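Local structure of MSM0273 (5L37) at residues L25-E30 with S34-F39; V57-S60 with P66-I69. The protein forms pentamers in the shell of the RMM bacterial microcompartment of Mycobacterium smegmatis and, like other EutN/CcmL proteins, probably closes its vertices. All coordinates share one frame; numbering follows the deposited sequence.

From the N terminus the chain first runs through strand 2-9 and then turns back as strand 23-29, which is where contact 1 begins. Contact 1 closes a short hairpin, with three residues between 25-30 and 34-39, and pairs strand 35-40 with strand 23-29. After strand 49-54 comes helix 56-60, and contact 2 closes a loop of five residues by bringing 66-69 back against 57-60, just before strand 71-76. The two loops follow in series, neither enclosing the other. Their centres lie about 17 Å apart, yet they meet where Phe39 CB packs on Ile69 CG2 at 3.7 Å, and both reach a neighbouring subunit of the pentamer.

Contact 1 (L25-E30 with S34-F39); sequences LEVEVE and SRMIAF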
loop_
_atom_site.group_PDB
_atom_site.type_symbol
_atom_site.label_atom_id
_atom_site.label_comp_id
_atom_site.label_asym_id
_atom_site.label_seq_id
_atom_site.Cartn_x
_atom_site.Cartn_y
_atom_site.Cartn_z
ATOM N N LEU C 25 -18.168 -4.101 7.106
ATOM C CA LEU C 25 -18.268 -3.704 8.512
ATOM C C LEU C 25 -17.420 -2.480 8.764
ATOM O O LEU C 25 -16.276 -2.374 8.277
ATOM C CB LEU C 25 -17.809 -4.857 9.441
ATOM C CG LEU C 25 -18.608 -6.194 9.316
ATOM C CD1 LEU C 25 -18.067 -7.216 10.347
ATOM C CD2 LEU C 25 -20.109 -5.995 9.480
ATOM N N GLU C 26 -17.969 -1.551 9.524
ATOM C CA GLU C 26 -17.146 -0.454 10.004
ATOM C C GLU C 26 -16.323 -0.978 11.195
ATOM O O GLU C 26 -16.855 -1.690 12.040
ATOM C CB GLU C 26 -17.994 0.743 10.424
ATOM C CG GLU C 26 -17.119 1.939 10.809
ATOM C CD GLU C 26 -17.915 3.138 11.242
ATOM O OE1 GLU C 26 -18.448 3.117 12.376
ATOM O OE2 GLU C 26 -18.008 4.096 10.444
ATOM N N VAL C 27 -15.031 -0.656 11.217
ATOM C CA VAL C 27 -14.141 -1.084 12.299
ATOM C C VAL C 27 -13.348 0.129 12.763
ATOM O O VAL C 27 -13.171 1.083 12.012
ATOM C CB VAL C 27 -13.170 -2.211 11.870
ATOM C CG1 VAL C 27 -13.968 -3.421 11.335
ATOM C CG2 VAL C 27 -12.101 -1.702 10.825
ATOM N N GLU C 28 -12.874 0.071 13.995
ATOM C CA GLU C 28 -12.035 1.104 14.557
ATOM C C GLU C 28 -10.710 0.464 14.942
ATOM O O GLU C 28 -10.674 -0.533 15.681
ATOM C CB GLU C 28 -12.710 1.733 15.765
ATOM C CG GLU C 28 -11.860 2.740 16.460
ATOM C CD GLU C 28 -12.622 3.509 17.505
ATOM O OE1 GLU C 28 -13.829 3.248 17.722
ATOM O OE2 GLU C 28 -11.985 4.368 18.139
ATOM N N VAL C 29 -9.631 1.013 14.418
ATOM C CA VAL C 29 -8.316 0.434 14.643
ATOM C C VAL C 29 -7.880 0.701 16.074
ATOM O O VAL C 29 -8.002 1.820 16.576
ATOM C CB VAL C 29 -7.275 1.004 13.633
ATOM C CG1 VAL C 29 -5.903 0.401 13.894
ATOM C CG2 VAL C 29 -7.689 0.682 12.226
ATOM N N GLU C 30 -7.378 -0.342 16.738
ATOM C CA GLU C 30 -7.007 -0.258 18.145
ATOM C C GLU C 30 -5.845 0.734 18.267
ATOM O O GLU C 30 -4.945 0.753 17.438
ATOM C CB GLU C 30 -6.542 -1.638 18.649
ATOM C CG GLU C 30 -7.570 -2.765 18.754
ATOM C CD GLU C 30 -8.668 -2.579 19.766
ATOM O OE1 GLU C 30 -8.708 -1.540 20.466
ATOM O OE2 GLU C 30 -9.495 -3.513 19.858
ATOM N N SER C 34 -8.490 5.178 14.282
ATOM C CA SER C 34 -8.880 5.371 12.885
ATOM C C SER C 34 -9.984 4.442 12.484
ATOM O O SER C 34 -9.993 3.295 12.887
ATOM C CB SER C 34 -7.709 5.168 11.925
ATOM O OG SER C 34 -6.750 6.186 12.115
ATOM N N ARG C 35 -10.878 4.924 11.624
ATOM C CA ARG C 35 -11.917 4.040 11.146
ATOM C C ARG C 35 -11.718 3.663 9.689
ATOM O O ARG C 35 -11.135 4.417 8.899
ATOM C CB ARG C 35 -13.288 4.674 11.350
ATOM C CG ARG C 35 -13.602 4.757 12.844
ATOM C CD ARG C 35 -15.025 5.115 13.181
ATOM N NE ARG C 35 -15.183 4.985 14.631
ATOM C CZ ARG C 35 -16.331 4.725 15.247
ATOM N NH1 ARG C 35 -17.431 4.510 14.538
ATOM N NH2 ARG C 35 -16.371 4.623 16.572
ATOM N N MET C 36 -12.184 2.468 9.358
ATOM C CA MET C 36 -12.236 2.027 7.966
ATOM C C MET C 36 -13.343 1.003 7.808
ATOM O O MET C 36 -13.994 0.596 8.784
ATOM C CB MET C 36 -10.893 1.424 7.494
ATOM C CG MET C 36 -10.678 0.015 7.970
ATOM S SD MET C 36 -9.056 -0.702 7.480
ATOM C CE MET C 36 -8.017 0.235 8.552
ATOM N N ILE C 37 -13.609 0.632 6.563
ATOM C CA ILE C 37 -14.580 -0.402 6.246
ATOM C C ILE C 37 -13.836 -1.638 5.787
ATOM O O ILE C 37 -13.025 -1.588 4.836
ATOM C CB ILE C 37 -15.613 0.062 5.135
ATOM C CG1 ILE C 37 -16.281 1.409 5.521
ATOM C CG2 ILE C 37 -16.629 -1.079 4.830
ATOM C CD1 ILE C 37 -16.875 1.464 6.893
ATOM N N ALA C 38 -14.120 -2.754 6.464
ATOM C CA ALA C 38 -13.488 -4.012 6.128
ATOM C C ALA C 38 -14.512 -5.016 5.696
ATOM O O ALA C 38 -15.639 -5.023 6.222
ATOM C CB ALA C 38 -12.684 -4.576 7.344
ATOM N N PHE C 39 -14.137 -5.882 4.762
ATOM C CA PHE C 39 -15.024 -6.953 4.319
ATOM C C PHE C 39 -14.966 -8.113 5.293
ATOM O O PHE C 39 -13.911 -8.412 5.828
ATOM C CB PHE C 39 -14.635 -7.432 2.905
ATOM C CG PHE C 39 -15.732 -8.144 2.208
ATOM C CD1 PHE C 39 -16.797 -7.419 1.717
ATOM C CD2 PHE C 39 -15.716 -9.539 2.033
ATOM C CE1 PHE C 39 -17.856 -8.045 1.062
ATOM C CE2 PHE C 39 -16.771 -10.195 1.379
ATOM C CZ PHE C 39 -17.847 -9.438 0.896
#
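Leu25 and Ala38 form a hydrogen-bonded antiparallel pair, their backbone N and O atoms joined both ways, and Val27 and Met36 form the next; the strand segments run at 133° to each other, a strong twist. Val29 N to Ser34 O (2.8 Å) adds a bond towards the turn. Between these pairs, Glu26 faces Ile37 and Glu28 faces Arg35 as non-hydrogen-bonded pairs. On that face the Arg35 guanidinium spans two carboxylates: NH1 meets Glu26 OE1 at 2.8 Å, at the guanidinium edge, while NH2 lies 3.1 Å from Glu28 OE1, reached obliquely. Both salt bridges are bent and weak as hydrogen bonds. With CG anti to the backbone N (chi1 -175°) and the chain extended beyond it, Glu26 reaches along the face to Arg35. Glu26 CB lies 3.8 Å from Ile37 CD1. The opposite face is apolar. Val27 CG2 touches Met36 CG at 3.6 Å, and a bend at chi3 (72°) brings Met36 CE to 3.7 Å from Val29 CG2. Thr7 OG1 also bonds Glu26 OE1. The hairpin supplies two of the five strands of the OB-type barrel: strand 23-29 bonds along strand 2-9, the backbone of Phe39 hydrogen-bonds that of Ala71 in strand 71-76, Ala38 packs on Ile52 and Ile73, and Ile37 makes backbone hydrogen bonds to a neighbouring subunit and packs on its Leu51.

Contact 2 (V57-S60 with P66-I69); sequences VASS and PPPI
Ser59 hydrogen-bonds Pro67 in a buried clasp between the short, weakly bonded helix 56-60 and the proline-rich loop leading into strand 71-76. Its OG gives its hydrogen to Pro67 O at 2.7 Å, meeting a lone pair in the carbonyl plane. The hydroxyl is swung anti to the backbone N (chi1 168°), which carries it outward from the helix to the loop. Ser59 OG also lies 3.6 Å from Pro66 CB and 3.5 Å from Pro67 CD, so the hydroxyl has a carbon of each ring beside it while its bond is made to the backbone. The same carbonyl has a second, weak partner: Ile69 N reaches Pro67 O within the inverse gamma turn centred on Pro68, so two donors share this oxygen, and the hydroxyl holds the turn at its first residue. In this member of the EutN/CcmL family the turn redirects the chain just ahead of the last strand of the sheet. Beyond it, Ser59 CB comes to 3.4 Å from Ile69 O, and Ala58 CB sits 3.8 Å from that oxygen and 4.3 Å from Ile69 CG2. At the subunit interface Ser59 packs on Val57 of one neighbouring subunit, Pro68 on Trp61 and Ile69 on Met1 of that same subunit, while Val57 meets Ser59 of another neighbouring subunit.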
loop_
_atom_site.group_PDB
_atom_site.type_symbol
_atom_site.label_atom_id
_atom_site.label_comp_id
_atom_site.label_asym_id
_atom_site.label_seq_id
_atom_site.Cartn_x
_atom_site.Cartn_y
_atom_site.Cartn_z
ATOM N N VAL C 57 -3.820 -8.351 -0.932
ATOM C CA VAL C 57 -3.948 -9.689 -0.339
ATOM C C VAL C 57 -5.376 -9.931 0.175
ATOM O O VAL C 57 -5.802 -11.089 0.264
ATOM C CB VAL C 57 -2.927 -9.945 0.807
ATOM C CG1 VAL C 57 -1.482 -9.642 0.320
ATOM C CG2 VAL C 57 -3.270 -9.173 2.073
ATOM N N ALA C 58 -6.116 -8.866 0.473
ATOM C CA ALA C 58 -7.531 -9.042 0.865
ATOM C C ALA C 58 -8.376 -9.576 -0.289
ATOM O O ALA C 58 -9.123 -10.532 -0.142
ATOM C CB ALA C 58 -8.102 -7.702 1.382
ATOM N N SER C 59 -8.115 -9.085 -1.491
ATOM C CA SER C 59 -8.843 -9.513 -2.674
ATOM C C SER C 59 -8.368 -10.911 -3.118
ATOM O O SER C 59 -9.167 -11.756 -3.560
ATOM C CB SER C 59 -8.610 -8.459 -3.786
ATOM O OG SER C 59 -9.038 -8.883 -5.067
ATOM N N SER C 60 -7.068 -11.167 -3.039
ATOM C CA SER C 60 -6.573 -12.409 -3.611
ATOM C C SER C 60 -6.980 -13.647 -2.801
ATOM O O SER C 60 -6.794 -14.767 -3.278
ATOM C CB SER C 60 -5.043 -12.345 -3.806
ATOM O OG SER C 60 -4.338 -12.262 -2.577
ATOM N N PRO C 66 -11.020 -11.391 -9.242
ATOM C CA PRO C 66 -10.558 -10.676 -8.041
ATOM C C PRO C 66 -11.530 -9.572 -7.621
ATOM O O PRO C 66 -11.742 -8.584 -8.369
ATOM C CB PRO C 66 -9.210 -10.075 -8.477
ATOM C CG PRO C 66 -9.275 -10.022 -10.013
ATOM C CD PRO C 66 -10.084 -11.244 -10.379
ATOM N N PRO C 67 -12.087 -9.688 -6.397
ATOM C CA PRO C 67 -13.036 -8.619 -6.046
ATOM C C PRO C 67 -12.360 -7.318 -5.659
ATOM O O PRO C 67 -11.205 -7.313 -5.190
ATOM C CB PRO C 67 -13.783 -9.168 -4.853
ATOM C CG PRO C 67 -12.812 -10.139 -4.192
ATOM C CD PRO C 67 -12.015 -10.729 -5.362
ATOM N N PRO C 68 -13.094 -6.218 -5.784
ATOM C CA PRO C 68 -12.531 -4.897 -5.511
ATOM C C PRO C 68 -12.569 -4.572 -4.009
ATOM O O PRO C 68 -13.248 -3.634 -3.555
ATOM C CB PRO C 68 -13.435 -3.971 -6.329
ATOM C CG PRO C 68 -14.802 -4.643 -6.216
ATOM C CD PRO C 68 -14.519 -6.158 -6.214
ATOM N N ILE C 69 -11.809 -5.371 -3.248
ATOM C CA ILE C 69 -11.810 -5.337 -1.788
ATOM C C ILE C 69 -10.374 -5.142 -1.327
ATOM O O ILE C 69 -9.488 -5.936 -1.734
ATOM C CB ILE C 69 -12.373 -6.690 -1.242
ATOM C CG1 ILE C 69 -13.838 -6.830 -1.659
ATOM C CG2 ILE C 69 -12.185 -6.814 0.269
ATOM C CD1 ILE C 69 -14.706 -5.773 -1.059
#